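Local coordinates for SusD homolog (Bacteroides thetaiotaomicron VPI-5482, PDB 3IHV), which probably binds glycans at the outer membrane of a gut bacterium, as a SusD-family lipoprotein that would hand them to a partner transporter, at residues Tyr28-Asn31 with Thr32-Ala35; Tyr37-Leu41 with Ser42-Asn46; Glu406-Asn409 with Glu410-His413; Glu217-Trp220 with Glu221-Ala224. All coordinates share one frame; numbering follows the deposited sequence.

Contact 1 of 4, residues Tyr28-Asn31 with Thr32-Ala35. With EDO (1,2-ethanediol), chain M.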
loop_
_atom_site.group_PDB
_atom_site.type_symbol
_atom_site.label_atom_id
_atom_site.label_comp_id
_atom_site.label_asym_id
_atom_site.label_seq_id
_atom_site.Cartn_x
_atom_site.Cartn_y
_atom_site.Cartn_z
ATOM N N TYR A 28 3.257 -1.968 -16.517
ATOM C CA TYR A 28 3.783 -2.203 -15.189
ATOM C C TYR A 28 4.770 -1.144 -14.713
ATOM O O TYR A 28 4.768 -0.796 -13.531
ATOM C CB TYR A 28 4.507 -3.525 -15.119
ATOM C CG TYR A 28 3.607 -4.751 -14.978
ATOM C CD1 TYR A 28 3.161 -5.147 -13.736
ATOM C CD2 TYR A 28 3.260 -5.514 -16.085
ATOM C CE1 TYR A 28 2.373 -6.269 -13.571
ATOM C CE2 TYR A 28 2.454 -6.629 -15.949
ATOM C CZ TYR A 28 2.047 -7.032 -14.676
ATOM O OH TYR A 28 1.262 -8.144 -14.462
ATOM N N ARG A 29 5.629 -0.664 -15.607
ATOM C CA ARG A 29 6.673 0.282 -15.220
ATOM C C ARG A 29 6.056 1.526 -14.594
ATOM O O ARG A 29 6.705 2.187 -13.801
ATOM C CB ARG A 29 7.526 0.611 -16.443
ATOM C CG ARG A 29 8.730 1.471 -16.257
ATOM C CD ARG A 29 9.454 1.570 -17.652
ATOM N NE ARG A 29 9.692 0.228 -18.201
ATOM C CZ ARG A 29 9.330 -0.242 -19.410
ATOM N NH1 ARG A 29 8.805 0.533 -20.361
ATOM N NH2 ARG A 29 9.584 -1.513 -19.699
ATOM N N THR A 30 4.792 1.836 -14.910
ATOM C CA THR A 30 4.129 3.003 -14.310
ATOM C C THR A 30 4.250 2.956 -12.778
ATOM O O THR A 30 4.504 3.987 -12.105
ATOM C CB THR A 30 2.651 3.093 -14.713
ATOM O OG1 THR A 30 2.511 2.819 -16.110
ATOM C CG2 THR A 30 2.098 4.481 -14.431
ATOM N N ASN A 31 4.117 1.749 -12.226
ATOM C CA ASN A 31 4.147 1.558 -10.791
ATOM C C ASN A 31 5.397 2.027 -10.075
ATOM O O ASN A 31 5.292 2.309 -8.885
ATOM C CB ASN A 31 3.895 0.080 -10.421
ATOM C CG ASN A 31 2.450 -0.317 -10.624
ATOM O OD1 ASN A 31 1.544 0.517 -10.495
ATOM N ND2 ASN A 31 2.231 -1.578 -10.906
ATOM N N THR A 32 6.531 2.077 -10.769
ATOM C CA THR A 32 7.817 2.432 -10.149
ATOM C C THR A 32 8.051 3.930 -10.075
ATOM O O THR A 32 9.052 4.360 -9.521
ATOM C CB THR A 32 9.023 1.745 -10.844
ATOM O OG1 THR A 32 9.085 2.141 -12.218
ATOM C CG2 THR A 32 8.918 0.204 -10.706
ATOM N N LEU A 33 7.169 4.714 -10.683
ATOM C CA LEU A 33 7.272 6.173 -10.591
ATOM C C LEU A 33 7.215 6.666 -9.141
ATOM O O LEU A 33 6.499 6.136 -8.300
ATOM C CB LEU A 33 6.159 6.846 -11.381
ATOM C CG LEU A 33 6.255 6.774 -12.922
ATOM C CD1 LEU A 33 4.915 7.125 -13.492
ATOM C CD2 LEU A 33 7.346 7.674 -13.535
ATOM N N ASP A 34 7.929 7.761 -8.908
ATOM C CA ASP A 34 7.953 8.412 -7.623
ATOM C C ASP A 34 6.516 8.783 -7.221
ATOM O O ASP A 34 6.108 8.592 -6.080
ATOM C CB ASP A 34 8.864 9.644 -7.753
ATOM C CG ASP A 34 9.440 10.138 -6.420
ATOM O OD1 ASP A 34 10.034 9.343 -5.666
ATOM O OD2 ASP A 34 9.343 11.355 -6.163
ATOM N N ALA A 35 5.727 9.260 -8.189
ATOM C CA ALA A 35 4.344 9.644 -7.954
ATOM C C ALA A 35 3.378 8.476 -7.786
ATOM O O ALA A 35 2.198 8.662 -7.479
ATOM C CB ALA A 35 3.856 10.574 -9.111
HETATM C C1 EDO M . 7.426 -3.400 -10.895
HETATM O O1 EDO M . 7.258 -4.621 -10.194
HETATM C C2 EDO M . 6.157 -3.000 -11.625
HETATM O O2 EDO M . 4.948 -3.101 -10.860
#
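Thr32 grips the carbonyl of Arg29 twice. Its hydroxyl donates from OG1 to Arg29 O over 2.9 Å, in the carbonyl plane and on a lone pair, while Thr32 N reaches the same oxygen from well above that plane. The side chain can do this because OG1 sits between its own backbone N and carbonyl carbon (chi1 60°), which turns the hydroxyl back over the preceding turn. A third bond, from Leu33 N to Thr30 O at 3.1 Å, continues the tight turn between helix 17-29 and helix 34-38.

Apolar contact is slight: the Leu33 side chain runs across that of Thr30, CD1 lying 4.0 Å from Thr30 CG2, and Thr30 OG1 itself is bonded to Val27 O. Asn31 ND2 gives a nearly straight bond of 3.1 Å to O2 of a 1,2-ethanediol, probably from the crystallisation liquor. That O2 lies at the edge of the Tyr28 ring, whose hydroxyl bonds Glu119, and Thr32 CG2 approaches the diol's C1.

A valine in place of Thr32 would probably leave Arg29 O with the backbone N-H as its one donor within this turn. The paired donors imply that the direction of the Arg29 carbonyl is probably set by side chain and backbone together.

Contact 2 of 4, residues Tyr37-Leu41 with Ser42-Asn46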
loop_
_atom_site.group_PDB
_atom_site.type_symbol
_atom_site.label_atom_id
_atom_site.label_comp_id
_atom_site.label_asym_id
_atom_site.label_seq_id
_atom_site.Cartn_x
_atom_site.Cartn_y
_atom_site.Cartn_z
ATOM N N TYR A 37 4.299 4.108 -6.713
ATOM C CA TYR A 37 4.738 3.400 -5.498
ATOM C C TYR A 37 6.167 3.679 -5.062
ATOM O O TYR A 37 6.594 3.176 -4.026
ATOM C CB TYR A 37 4.402 1.888 -5.617
ATOM C CG TYR A 37 2.914 1.695 -5.827
ATOM C CD1 TYR A 37 2.058 1.754 -4.761
ATOM C CD2 TYR A 37 2.373 1.542 -7.106
ATOM C CE1 TYR A 37 0.680 1.659 -4.937
ATOM C CE2 TYR A 37 0.994 1.424 -7.290
ATOM C CZ TYR A 37 0.167 1.501 -6.221
ATOM O OH TYR A 37 -1.196 1.419 -6.421
ATOM N N GLY A 38 6.928 4.458 -5.841
ATOM C CA GLY A 38 8.261 4.804 -5.407
ATOM C C GLY A 38 8.229 5.688 -4.156
ATOM O O GLY A 38 9.178 5.658 -3.357
ATOM N N TYR A 39 7.125 6.432 -3.966
ATOM C CA TYR A 39 7.016 7.396 -2.858
ATOM C C TYR A 39 5.618 7.849 -2.520
ATOM O O TYR A 39 5.172 7.673 -1.385
ATOM C CB TYR A 39 7.935 8.588 -3.179
ATOM C CG TYR A 39 7.978 9.730 -2.195
ATOM C CD1 TYR A 39 7.881 9.520 -0.834
ATOM C CD2 TYR A 39 8.296 10.996 -2.633
ATOM C CE1 TYR A 39 7.962 10.592 0.070
ATOM C CE2 TYR A 39 8.386 12.073 -1.735
ATOM C CZ TYR A 39 8.183 11.852 -0.398
ATOM O OH TYR A 39 8.286 12.906 0.462
ATOM N N TYR A 40 4.859 8.413 -3.462
ATOM C CA TYR A 40 3.590 9.001 -3.035
ATOM C C TYR A 40 2.512 8.005 -2.609
ATOM O O TYR A 40 1.911 8.137 -1.538
ATOM C CB TYR A 40 3.008 9.984 -4.071
ATOM C CG TYR A 40 3.910 11.118 -4.545
ATOM C CD1 TYR A 40 5.071 11.470 -3.899
ATOM C CD2 TYR A 40 3.504 11.910 -5.603
ATOM C CE1 TYR A 40 5.856 12.536 -4.368
ATOM C CE2 TYR A 40 4.269 12.912 -6.090
ATOM C CZ TYR A 40 5.449 13.241 -5.471
ATOM O OH TYR A 40 6.219 14.261 -5.953
ATOM N N LEU A 41 2.222 7.029 -3.451
ATOM C CA LEU A 41 1.189 6.049 -3.130
ATOM C C LEU A 41 1.631 4.996 -2.116
ATOM O O LEU A 41 0.773 4.294 -1.569
ATOM C CB LEU A 41 0.698 5.328 -4.389
ATOM C CG LEU A 41 -0.109 6.167 -5.378
ATOM C CD1 LEU A 41 -0.472 5.276 -6.611
ATOM C CD2 LEU A 41 -1.378 6.796 -4.770
ATOM N N SER A 42 2.949 4.820 -1.965
ATOM C CA SER A 42 3.469 3.874 -0.984
ATOM C C SER A 42 3.576 4.534 0.379
ATOM O O SER A 42 3.044 4.014 1.394
ATOM C CB SER A 42 4.816 3.360 -1.414
ATOM O OG SER A 42 5.689 4.450 -1.760
ATOM N N ILE A 43 4.187 5.709 0.407
ATOM C CA ILE A 43 4.524 6.324 1.691
ATOM C C ILE A 43 3.815 7.625 2.021
ATOM O O ILE A 43 3.098 7.698 3.003
ATOM C CB ILE A 43 6.071 6.589 1.746
ATOM C CG1 ILE A 43 6.867 5.285 1.619
ATOM C CG2 ILE A 43 6.470 7.382 3.023
ATOM C CD1 ILE A 43 8.373 5.513 1.349
ATOM N N LEU A 44 3.965 8.609 1.155
ATOM C CA LEU A 44 3.614 9.985 1.496
ATOM C C LEU A 44 2.147 10.238 1.732
ATOM O O LEU A 44 1.810 10.989 2.636
ATOM C CB LEU A 44 4.138 10.982 0.432
ATOM C CG LEU A 44 4.097 12.474 0.742
ATOM C CD1 LEU A 44 4.959 12.844 1.990
ATOM C CD2 LEU A 44 4.524 13.276 -0.521
ATOM N N PHE A 45 1.286 9.617 0.942
ATOM C CA PHE A 45 -0.145 9.888 1.040
ATOM C C PHE A 45 -0.846 9.026 2.076
ATOM O O PHE A 45 -2.076 9.114 2.192
ATOM C CB PHE A 45 -0.848 9.651 -0.305
ATOM C CG PHE A 45 -0.375 10.532 -1.452
ATOM C CD1 PHE A 45 0.456 11.647 -1.275
ATOM C CD2 PHE A 45 -0.927 10.337 -2.713
ATOM C CE1 PHE A 45 0.805 12.439 -2.363
ATOM C CE2 PHE A 45 -0.569 11.152 -3.769
ATOM C CZ PHE A 45 0.306 12.190 -3.575
ATOM N N ASN A 46 -0.095 8.235 2.839
ATOM C CA ASN A 46 -0.671 7.275 3.772
ATOM C C ASN A 46 -0.357 7.589 5.222
ATOM O O ASN A 46 -0.538 6.739 6.081
ATOM C CB ASN A 46 -0.115 5.901 3.411
ATOM C CG ASN A 46 -0.523 5.481 2.008
ATOM O OD1 ASN A 46 -1.634 5.742 1.607
ATOM N ND2 ASN A 46 0.377 4.815 1.268
#
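The backbone of Tyr37-Asn46 runs from the end of helix 34-38 into the short helix 40-44, which has a wide turn: Tyr39 O accepts from both Ile43 N (2.8 Å) and Leu44 N (3.0 Å), the two donors arriving from opposite faces of its carbonyl plane, and Tyr40 O takes Phe45 N in its plane. Ser42 OG, turned between its backbone N and carbonyl carbon (chi1 50°), donates to Tyr37 O at 2.8 Å from above that carbonyl.

The i to i+5 bonds from Leu44 and Phe45 are those of a pi-type turn, here buried beside helices 75-101 and 107-135, with Tyr39 as N-cap. Phe45 packs against Tyr40: Tyr40 CB makes a CH-pi contact over one face of the phenyl ring, 3.7 Å from its centroid, whereas the two rings are slid apart and barely overlap. A serine at Phe45 would probably deprive Tyr40 CB of this aromatic face and open a gap beside Leu41 CD2.

Leu44 lies alongside Tyr40, its CD2 3.9 Å from Tyr40 CD1, and its CD1 meets Tyr39 OH. At the C-terminal end, Asn46 ND2 donates to Leu41 O at 2.9 Å and, weakly, to Ser42 O, while Asn46 OD1 is held by Arg134.

Contact 3 of 4, residues Glu406-Asn409 with Glu410-His413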
loop_
_atom_site.group_PDB
_atom_site.type_symbol
_atom_site.label_atom_id
_atom_site.label_comp_id
_atom_site.label_asym_id
_atom_site.label_seq_id
_atom_site.Cartn_x
_atom_site.Cartn_y
_atom_site.Cartn_z
ATOM N N GLU A 406 -13.108 -9.956 8.016
ATOM C CA GLU A 406 -13.878 -8.708 8.148
ATOM C C GLU A 406 -15.199 -8.795 7.387
ATOM O O GLU A 406 -16.263 -8.528 7.907
ATOM C CB GLU A 406 -13.049 -7.508 7.641
ATOM C CG GLU A 406 -13.775 -6.183 7.711
ATOM C CD GLU A 406 -12.984 -5.033 7.147
ATOM O OE1 GLU A 406 -11.774 -5.206 6.784
ATOM O OE2 GLU A 406 -13.579 -3.935 7.128
ATOM N N ALA A 407 -15.110 -9.198 6.124
ATOM C CA ALA A 407 -16.302 -9.230 5.252
ATOM C C ALA A 407 -17.311 -10.269 5.683
ATOM O O ALA A 407 -18.539 -10.016 5.642
ATOM C CB ALA A 407 -15.880 -9.470 3.762
ATOM N N LEU A 408 -16.839 -11.456 6.081
ATOM C CA LEU A 408 -17.763 -12.455 6.606
ATOM C C LEU A 408 -18.552 -11.907 7.793
ATOM O O LEU A 408 -19.764 -12.088 7.893
ATOM C CB LEU A 408 -17.016 -13.714 7.047
ATOM C CG LEU A 408 -16.542 -14.651 5.920
ATOM C CD1 LEU A 408 -15.557 -15.675 6.477
ATOM C CD2 LEU A 408 -17.775 -15.329 5.326
ATOM N N ASN A 409 -17.854 -11.238 8.707
ATOM C CA ASN A 409 -18.502 -10.711 9.917
ATOM C C ASN A 409 -19.497 -9.638 9.543
ATOM O O ASN A 409 -20.574 -9.579 10.116
ATOM C CB ASN A 409 -17.434 -10.171 10.865
ATOM C CG ASN A 409 -18.000 -9.620 12.136
ATOM O OD1 ASN A 409 -18.718 -10.307 12.854
ATOM N ND2 ASN A 409 -17.622 -8.387 12.464
ATOM N N GLU A 410 -19.159 -8.812 8.553
ATOM C CA GLU A 410 -20.078 -7.763 8.132
ATOM C C GLU A 410 -21.312 -8.354 7.454
ATOM O O GLU A 410 -22.464 -7.989 7.749
ATOM C CB GLU A 410 -19.393 -6.797 7.165
ATOM C CG GLU A 410 -18.244 -6.009 7.724
ATOM C CD GLU A 410 -18.614 -5.029 8.850
ATOM O OE1 GLU A 410 -19.815 -4.638 8.978
ATOM O OE2 GLU A 410 -17.662 -4.664 9.588
ATOM N N TRP A 411 -21.086 -9.297 6.539
ATOM C CA TRP A 411 -22.213 -9.919 5.824
ATOM C C TRP A 411 -23.152 -10.754 6.708
ATOM O O TRP A 411 -24.398 -10.594 6.659
ATOM C CB TRP A 411 -21.643 -10.737 4.674
ATOM C CG TRP A 411 -22.527 -11.645 4.009
ATOM C CD1 TRP A 411 -23.850 -11.469 3.723
ATOM C CD2 TRP A 411 -22.148 -12.890 3.413
ATOM N NE1 TRP A 411 -24.323 -12.557 3.054
ATOM C CE2 TRP A 411 -23.297 -13.435 2.833
ATOM C CE3 TRP A 411 -20.938 -13.583 3.313
ATOM C CZ2 TRP A 411 -23.295 -14.675 2.178
ATOM C CZ3 TRP A 411 -20.920 -14.809 2.676
ATOM C CH2 TRP A 411 -22.097 -15.337 2.095
ATOM N N LYS A 412 -22.554 -11.609 7.535
ATOM C CA LYS A 412 -23.306 -12.497 8.408
ATOM C C LYS A 412 -23.691 -11.879 9.739
ATOM O O LYS A 412 -24.410 -12.519 10.497
ATOM C CB LYS A 412 -22.465 -13.726 8.730
ATOM C CG LYS A 412 -21.800 -14.437 7.547
ATOM C CD LYS A 412 -22.731 -15.202 6.751
ATOM C CE LYS A 412 -21.963 -16.203 5.877
ATOM N NZ LYS A 412 -22.915 -17.005 5.065
ATOM N N HIS A 413 -23.223 -10.663 10.020
ATOM C CA HIS A 413 -23.492 -9.984 11.288
ATOM C C HIS A 413 -23.015 -10.809 12.477
ATOM O O HIS A 413 -23.745 -11.065 13.409
ATOM C CB HIS A 413 -24.990 -9.678 11.397
ATOM C CG HIS A 413 -25.491 -8.885 10.236
ATOM N ND1 HIS A 413 -25.062 -7.599 9.985
ATOM C CD2 HIS A 413 -26.364 -9.195 9.253
ATOM C CE1 HIS A 413 -25.651 -7.152 8.890
ATOM N NE2 HIS A 413 -26.450 -8.098 8.432
HETATM O O HOH W 1 -16.153 -6.865 10.400
HETATM O O HOH W 2 -15.340 -3.257 9.093
#
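Glu406 and Glu410, one turn apart on the C-terminal part of alpha-helix 397-412, are joined by two waters. The first donates to Glu406 O and to Glu410 OE2, the latter at 2.8 Å, and accepts from Asn409 ND2; the second donates to Glu406 OE2 at 2.7 Å and to Glu410 OE2. The two carboxylates stay 4.8 Å apart between Glu406 OE2 and Glu410 OE2. Their like charges are probably offset by salt bridges, Glu406 to Arg475 and Glu410 to Arg452, and Asn409 ND2 also bonds Glu448 O. The bend of Glu410 at chi2 (-64°) folds its chain back over the turn, with CG 3.2 Å from Glu406 O.

The backbone keeps regular i to i+4 hydrogen bonds. Glu410 N bonds Glu406 O in the carbonyl plane, Trp411 N bonds Ala407 O at 2.8 Å, and Lys412 N bonds Leu408 O. His413 then leaves the helix with positive phi.

Apolar contact gathers round Trp411. Leu408 crosses it, Leu408 CD2 standing 4.1 Å from both CE3 and CZ3 of Trp411, and Leu408 also packs on helix 417-430. Ala407 touches helix 219-232. Lys412, also bent at chi2, passes its CG within 3.1 Å of Leu408 O and carries its aliphatic chain to the Trp411 indole, where Lys412 CE rests 3.6 Å above one face, displaced toward the rim of the ring system.

Contact 4 of 4, residues Glu217-Trp220 with Glu221-Ala224. With EDO (1,2-ethanediol), chain H.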
loop_
_atom_site.group_PDB
_atom_site.type_symbol
_atom_site.label_atom_id
_atom_site.label_comp_id
_atom_site.label_asym_id
_atom_site.label_seq_id
_atom_site.Cartn_x
_atom_site.Cartn_y
_atom_site.Cartn_z
ATOM N N GLU A 217 -23.701 -1.970 0.774
ATOM C CA GLU A 217 -23.524 -3.070 1.740
ATOM C C GLU A 217 -23.630 -4.481 1.166
ATOM O O GLU A 217 -23.145 -5.433 1.795
ATOM C CB GLU A 217 -24.410 -2.811 2.982
ATOM C CG GLU A 217 -23.700 -1.739 3.790
ATOM C CD GLU A 217 -24.430 -1.188 4.975
ATOM O OE1 GLU A 217 -25.633 -1.467 5.201
ATOM O OE2 GLU A 217 -23.740 -0.416 5.676
ATOM N N SER A 218 -24.186 -4.614 -0.049
ATOM C CA SER A 218 -24.250 -5.905 -0.744
ATOM C C SER A 218 -22.869 -6.419 -1.115
ATOM O O SER A 218 -22.684 -7.623 -1.345
ATOM C CB SER A 218 -25.117 -5.813 -2.029
ATOM O OG SER A 218 -24.494 -5.067 -3.072
ATOM N N LYS A 219 -21.885 -5.528 -1.152
ATOM C CA LYS A 219 -20.544 -5.934 -1.557
ATOM C C LYS A 219 -19.748 -6.678 -0.490
ATOM O O LYS A 219 -18.685 -7.248 -0.799
ATOM C CB LYS A 219 -19.778 -4.739 -2.137
ATOM C CG LYS A 219 -20.460 -4.068 -3.358
ATOM C CD LYS A 219 -20.859 -5.032 -4.460
ATOM C CE LYS A 219 -21.660 -4.314 -5.586
ATOM N NZ LYS A 219 -22.265 -5.159 -6.632
ATOM N N TRP A 220 -20.209 -6.672 0.764
ATOM C CA TRP A 220 -19.519 -7.459 1.778
ATOM C C TRP A 220 -19.585 -8.941 1.414
ATOM O O TRP A 220 -18.590 -9.687 1.503
ATOM C CB TRP A 220 -20.117 -7.234 3.151
ATOM C CG TRP A 220 -19.852 -5.874 3.781
ATOM C CD1 TRP A 220 -20.786 -4.954 4.126
ATOM C CD2 TRP A 220 -18.601 -5.338 4.183
ATOM N NE1 TRP A 220 -20.200 -3.882 4.707
ATOM C CE2 TRP A 220 -18.849 -4.082 4.742
ATOM C CE3 TRP A 220 -17.295 -5.782 4.101
ATOM C CZ2 TRP A 220 -17.853 -3.282 5.240
ATOM C CZ3 TRP A 220 -16.284 -4.964 4.578
ATOM C CH2 TRP A 220 -16.564 -3.731 5.137
ATOM N N GLU A 221 -20.761 -9.378 1.015
ATOM C CA GLU A 221 -20.937 -10.737 0.557
ATOM C C GLU A 221 -20.034 -11.025 -0.643
ATOM O O GLU A 221 -19.439 -12.077 -0.713
ATOM C CB GLU A 221 -22.398 -10.973 0.189
ATOM C CG GLU A 221 -22.654 -12.314 -0.467
ATOM C CD GLU A 221 -24.095 -12.550 -0.774
ATOM O OE1 GLU A 221 -24.948 -11.677 -0.473
ATOM O OE2 GLU A 221 -24.362 -13.636 -1.308
ATOM N N ALA A 222 -19.903 -10.062 -1.567
ATOM C CA ALA A 222 -19.051 -10.261 -2.747
ATOM C C ALA A 222 -17.593 -10.387 -2.321
ATOM O O ALA A 222 -16.840 -11.230 -2.830
ATOM C CB ALA A 222 -19.243 -9.116 -3.764
ATOM N N ALA A 223 -17.163 -9.538 -1.381
ATOM C CA ALA A 223 -15.783 -9.600 -0.879
ATOM C C ALA A 223 -15.526 -10.990 -0.256
ATOM O O ALA A 223 -14.502 -11.646 -0.512
ATOM C CB ALA A 223 -15.564 -8.492 0.181
ATOM N N ALA A 224 -16.445 -11.421 0.585
ATOM C CA ALA A 224 -16.306 -12.705 1.269
ATOM C C ALA A 224 -16.284 -13.877 0.272
ATOM O O ALA A 224 -15.499 -14.788 0.431
ATOM C CB ALA A 224 -17.444 -12.906 2.289
HETATM C C1 EDO H . -21.472 -9.559 -7.749
HETATM O O1 EDO H . -22.868 -9.272 -7.900
HETATM C C2 EDO H . -20.913 -8.447 -6.902
HETATM O O2 EDO H . -20.882 -7.289 -7.716
HETATM O O HOH W 3 -23.221 -8.184 1.891
#
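Trp220 and Glu221, with Lys219 just before them, carry most of this contact near the N-terminal end of helix 219-232. The carbonyl of Trp220 receives Ala224 N at 2.9 Å in a nearly straight bond. Its indole takes little part in the turn itself: with CG anti to the carbonyl carbon (chi1 -71°), the ring system projects from the helix to pack on Glu406 and Glu410 of helix 397-412.

At Glu221 the N-H has a water for its acceptor, at 2.9 Å, and the same water donates to Glu217 O at 2.8 Å. It thus bridges the i to i+4 pair close to the start of the helix, in place of a direct bond between Glu221 N and Glu217 O. The regular alpha-helical pattern follows with Ala223 N, bonded to Lys219 O at 2.8 Å with the donor tilted 27° from the carbonyl plane. Glu221 CB lies 3.7 Å from Ser218 O; its chain runs extended beyond CG, and OE2 makes a salt bridge to Lys225, one turn on.

Lys219 bends at chi2 (-51°), and NZ donates to O2 of a 1,2-ethanediol over 2.8 Å, a molecule probably left from crystallisation and held also by Glu167; the Lys219 ammonium group also makes a cation-pi contact with Trp209. The diol's C2 rests 3.6 Å from Ala222 CB, while Ala222 and Ala223 lie against Tyr206 of helix 195-210.

How the contacts relate
The four contacts form two touching pairs. Contacts 1 and 2 follow one another in the chain with one residue between them and share helix 34-38; Asp34 O and Tyr40 N, 2.9 Å apart, and Asn31 O and Tyr37 N are probably hydrogen-bonded, so the turn of contact 1 leads into the wide turn of contact 2. Contacts 3 and 4 are distant in sequence but have centres only 8 Å apart, where Trp220 CD2 meets Glu410 CB at 3.4 Å and Glu221 packs against Trp411. Between the pairs, contacts 2 and 3 come no closer than about 16 Å at their nearest atoms. A bound sodium ion lies about 9 Å from the Thr32 side chain.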